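Local coordinates for leucine-rich repeat protein TpLRR (Treponema pallidum, PDB 6MLX), which is of unknown function but, as a secreted or periplasmic BspA-type leucine-rich repeat protein, may serve in binding other molecules, at residues R196-D199 against V200-R203; K161-A164 against D165-E169. One frame throughout, in Å; residues are numbered along the deposited sequence.

Contact 1: R196-D199 against V200-R203; sequences RLPD and VLKR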
# COMPACT_ATOMS: atom_id res chain seq x y z
N ARG A 196 17.45 11.16 8.13
CA ARG A 196 17.22 11.16 9.57
C ARG A 196 17.44 9.81 10.25
O ARG A 196 17.15 9.69 11.44
CB ARG A 196 15.81 11.70 9.85
CG ARG A 196 15.74 13.18 9.55
CD ARG A 196 15.39 13.93 10.79
NE ARG A 196 13.94 13.97 10.93
CZ ARG A 196 13.31 14.13 12.08
NH1 ARG A 196 14.00 14.23 13.21
NH2 ARG A 196 11.98 14.17 12.10
N LEU A 197 17.96 8.81 9.55
CA LEU A 197 18.23 7.53 10.19
C LEU A 197 19.20 7.71 11.36
O LEU A 197 20.27 8.30 11.18
CB LEU A 197 18.79 6.53 9.18
CG LEU A 197 17.94 6.24 7.95
CD1 LEU A 197 18.69 5.30 7.03
CD2 LEU A 197 16.58 5.67 8.34
N PRO A 198 18.86 7.24 12.56
CA PRO A 198 19.79 7.35 13.69
C PRO A 198 21.06 6.54 13.47
O PRO A 198 21.10 5.58 12.70
CB PRO A 198 18.99 6.79 14.87
CG PRO A 198 17.57 6.75 14.41
CD PRO A 198 17.60 6.58 12.94
N ASP A 199 22.11 6.93 14.19
CA ASP A 199 23.41 6.29 14.00
C ASP A 199 23.37 4.81 14.36
O ASP A 199 23.98 3.99 13.67
CB ASP A 199 24.49 7.00 14.82
CG ASP A 199 24.99 8.25 14.14
OD1 ASP A 199 25.45 8.16 12.98
OD2 ASP A 199 24.92 9.32 14.77
N VAL A 200 22.68 4.45 15.45
CA VAL A 200 22.62 3.04 15.83
C VAL A 200 21.93 2.23 14.73
O VAL A 200 22.34 1.10 14.41
CB VAL A 200 21.93 2.88 17.20
CG1 VAL A 200 20.41 2.88 17.09
CG2 VAL A 200 22.43 1.61 17.92
N LEU A 201 20.94 2.84 14.06
CA LEU A 201 20.28 2.16 12.95
C LEU A 201 21.24 1.99 11.78
O LEU A 201 21.46 0.87 11.31
CB LEU A 201 19.03 2.93 12.54
CG LEU A 201 18.24 2.28 11.40
CD1 LEU A 201 18.03 0.78 11.67
CD2 LEU A 201 16.93 3.00 11.22
N LYS A 202 21.84 3.09 11.31
CA LYS A 202 22.81 3.04 10.23
C LYS A 202 23.90 1.99 10.48
O LYS A 202 24.32 1.28 9.55
CB LYS A 202 23.46 4.41 10.05
CG LYS A 202 22.60 5.47 9.39
CD LYS A 202 23.35 6.80 9.42
CE LYS A 202 22.61 7.90 8.69
NZ LYS A 202 23.13 9.26 9.07
N ARG A 203 24.36 1.85 11.73
CA ARG A 203 25.41 0.87 12.01
C ARG A 203 24.88 -0.55 11.91
O ARG A 203 25.56 -1.43 11.37
CB ARG A 203 26.03 1.11 13.39
CG ARG A 203 26.96 2.32 13.43
CD ARG A 203 27.84 2.33 14.68
NE ARG A 203 27.08 2.40 15.92
CZ ARG A 203 26.67 3.54 16.49
NH1 ARG A 203 26.95 4.70 15.90
NH2 ARG A 203 25.98 3.50 17.62
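Leu197, Pro198 and Asp199 meet Leu201, Lys202 and Arg203 in a local contact at the N-terminal end of helix 199-207, near the C-terminal end of the leucine-rich repeat solenoid. Pro198 is the N-cap residue, and its carbonyl starts the helix. Lys202 N donates to Pro198 O at 2.9 Å, in a nearly straight bond (173°). The next bond of the helix runs from Arg203 N to Asp199 O. Apolar atoms back up this first turn. Leu201 turns its CG away from the backbone N (chi1 -178°), toward the loop, and CD2 ends 3.9 Å from Leu197 CD2. Leu201 CB also packs on Pro198 CD. Lys202 runs back extended over the loop, its CE 3.4 Å from Leu197 O. Leu197 and Lys202 both touch Phe214 as well, joining the helix start to the C-terminal segment. Asp199 OD1 stays 4.7 Å from Lys202 NZ, so any attraction between these charges is at a distance. Arg203 bends at chi3 (-62°) and folds back along the helix. Asp199 O lies over one face of its guanidinium, toward the rim, and Arg203 NH1 comes 3.5 Å from Asp199 CB.

Contact 2: K161-A164 against D165-E169; sequences KNLA and DGLFE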
# COMPACT_ATOMS: atom_id res chain seq x y z
N LYS A 161 13.28 -11.27 3.78
CA LYS A 161 14.55 -11.74 3.26
C LYS A 161 15.33 -10.70 2.46
O LYS A 161 16.56 -10.78 2.40
CB LYS A 161 14.33 -13.00 2.41
CG LYS A 161 13.65 -14.08 3.20
CD LYS A 161 13.91 -15.44 2.65
CE LYS A 161 12.85 -15.82 1.69
NZ LYS A 161 12.72 -17.30 1.78
N ASN A 162 14.65 -9.73 1.86
CA ASN A 162 15.34 -8.69 1.11
C ASN A 162 14.60 -7.38 1.27
O ASN A 162 13.38 -7.35 1.45
CB ASN A 162 15.41 -9.04 -0.39
CG ASN A 162 14.02 -9.15 -1.00
OD1 ASN A 162 13.15 -9.81 -0.46
ND2 ASN A 162 13.82 -8.50 -2.15
N LEU A 163 15.35 -6.28 1.21
CA LEU A 163 14.79 -4.95 1.07
C LEU A 163 15.02 -4.52 -0.38
O LEU A 163 16.16 -4.31 -0.81
CB LEU A 163 15.42 -3.97 2.05
CG LEU A 163 15.26 -4.35 3.53
CD1 LEU A 163 15.88 -3.31 4.41
CD2 LEU A 163 13.80 -4.54 3.88
N ALA A 164 13.93 -4.40 -1.14
CA ALA A 164 14.00 -4.21 -2.58
C ALA A 164 14.60 -2.85 -2.94
O ALA A 164 14.76 -1.96 -2.10
CB ALA A 164 12.61 -4.35 -3.20
N ASP A 165 14.92 -2.71 -4.23
CA ASP A 165 15.52 -1.49 -4.76
C ASP A 165 14.73 -0.25 -4.36
O ASP A 165 13.51 -0.20 -4.53
CB ASP A 165 15.61 -1.56 -6.29
CG ASP A 165 16.62 -2.59 -6.80
OD1 ASP A 165 17.37 -3.22 -6.02
OD2 ASP A 165 16.67 -2.75 -8.03
N GLY A 166 15.43 0.75 -3.85
CA GLY A 166 14.84 2.04 -3.54
C GLY A 166 13.62 1.98 -2.63
O GLY A 166 12.76 2.86 -2.68
N LEU A 167 13.55 0.94 -1.78
CA LEU A 167 12.35 0.73 -0.96
C LEU A 167 11.99 1.98 -0.16
O LEU A 167 10.83 2.40 -0.14
CB LEU A 167 12.55 -0.47 -0.03
CG LEU A 167 11.39 -0.81 0.91
CD1 LEU A 167 10.13 -1.13 0.12
CD2 LEU A 167 11.76 -1.96 1.80
N PHE A 168 12.98 2.61 0.48
CA PHE A 168 12.75 3.81 1.28
C PHE A 168 13.42 5.05 0.69
O PHE A 168 13.77 5.99 1.41
CB PHE A 168 13.23 3.59 2.72
CG PHE A 168 12.54 2.45 3.42
CD1 PHE A 168 11.19 2.52 3.73
CD2 PHE A 168 13.25 1.30 3.76
CE1 PHE A 168 10.55 1.48 4.38
CE2 PHE A 168 12.61 0.24 4.41
CZ PHE A 168 11.26 0.33 4.70
N GLU A 169 13.60 5.07 -0.63
CA GLU A 169 14.21 6.22 -1.29
C GLU A 169 13.39 7.48 -1.06
O GLU A 169 12.17 7.51 -1.29
CB GLU A 169 14.37 5.94 -2.78
CG GLU A 169 15.01 7.07 -3.55
CD GLU A 169 15.08 6.77 -5.04
OE1 GLU A 169 15.57 5.69 -5.44
OE2 GLU A 169 14.58 7.61 -5.81
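Ala164 and Leu163 meet Asp165 and Leu167 where the short strand 162-163 leaves its sheet and turns into the next part of a BspA-type leucine-rich repeat coil. The contact is local and mostly buried. Two overlapping beta turns make the bend, sharing Gly166 and Leu167: a type II turn from Ala164 to Leu167 and a type I turn from Gly166 to Glu169. Asp165 is the first corner of the type II turn. Its CB leaves the backbone away from 161-164, and its OD1 accepts a hydrogen bond from Val188 N in a neighbouring part of the coil. Its backbone is also bonded to Gly143, so this corner is tied to chain on both sides in sequence. Gly166 is the second corner. Its phi is positive (54°), as suits glycine at this place in a type II turn. Leu167 closes the turn: its N donates to Ala164 O at 3.2 Å. The bond is bent, with an angle of 139° at the hydrogen, and the donor sits above the carbonyl plane. Leu167 CB rests 3.4 Å from the same oxygen. With CG anti to the backbone N (chi1 179°), the branch is turned toward the strand, and CD2 is the methyl that reaches it. The Leu167 side chain also touches Ala144 of the preceding coil. Phe168 follows, with Leu167 CG 3.8 Å above the centre of one ring face; the ring also touches Leu174 and Cys194. Glu169 ends the second turn, its N bonded to Gly166 O at 3.1 Å, and its OE1 forms a salt bridge with Arg146 NH1. Just before and at the end of the first turn, Leu163 and Leu167 cross at a slant in the interior, with Leu163 CD2 3.9 Å from Leu167 CD2.

Overall arrangement
Contact 2 comes first along the chain, and contact 1 follows it in series. Their centres are about 16 Å apart and their nearest atoms about 7 Å, so they do not touch. Contact 2 starts on strand 162-163, which pairs in parallel with strand 185-186. The chain passes through strands 176-178 and 185-186 before it reaches contact 1, at the start of helix 199-207. Contact 2 thus shapes a bend within the repeat region, while contact 1 begins the helix near the C-terminal end. Leu174 links their surroundings: it touches Phe168 of contact 2 and Leu197 of contact 1. Both lie on the same side of the chain's centre.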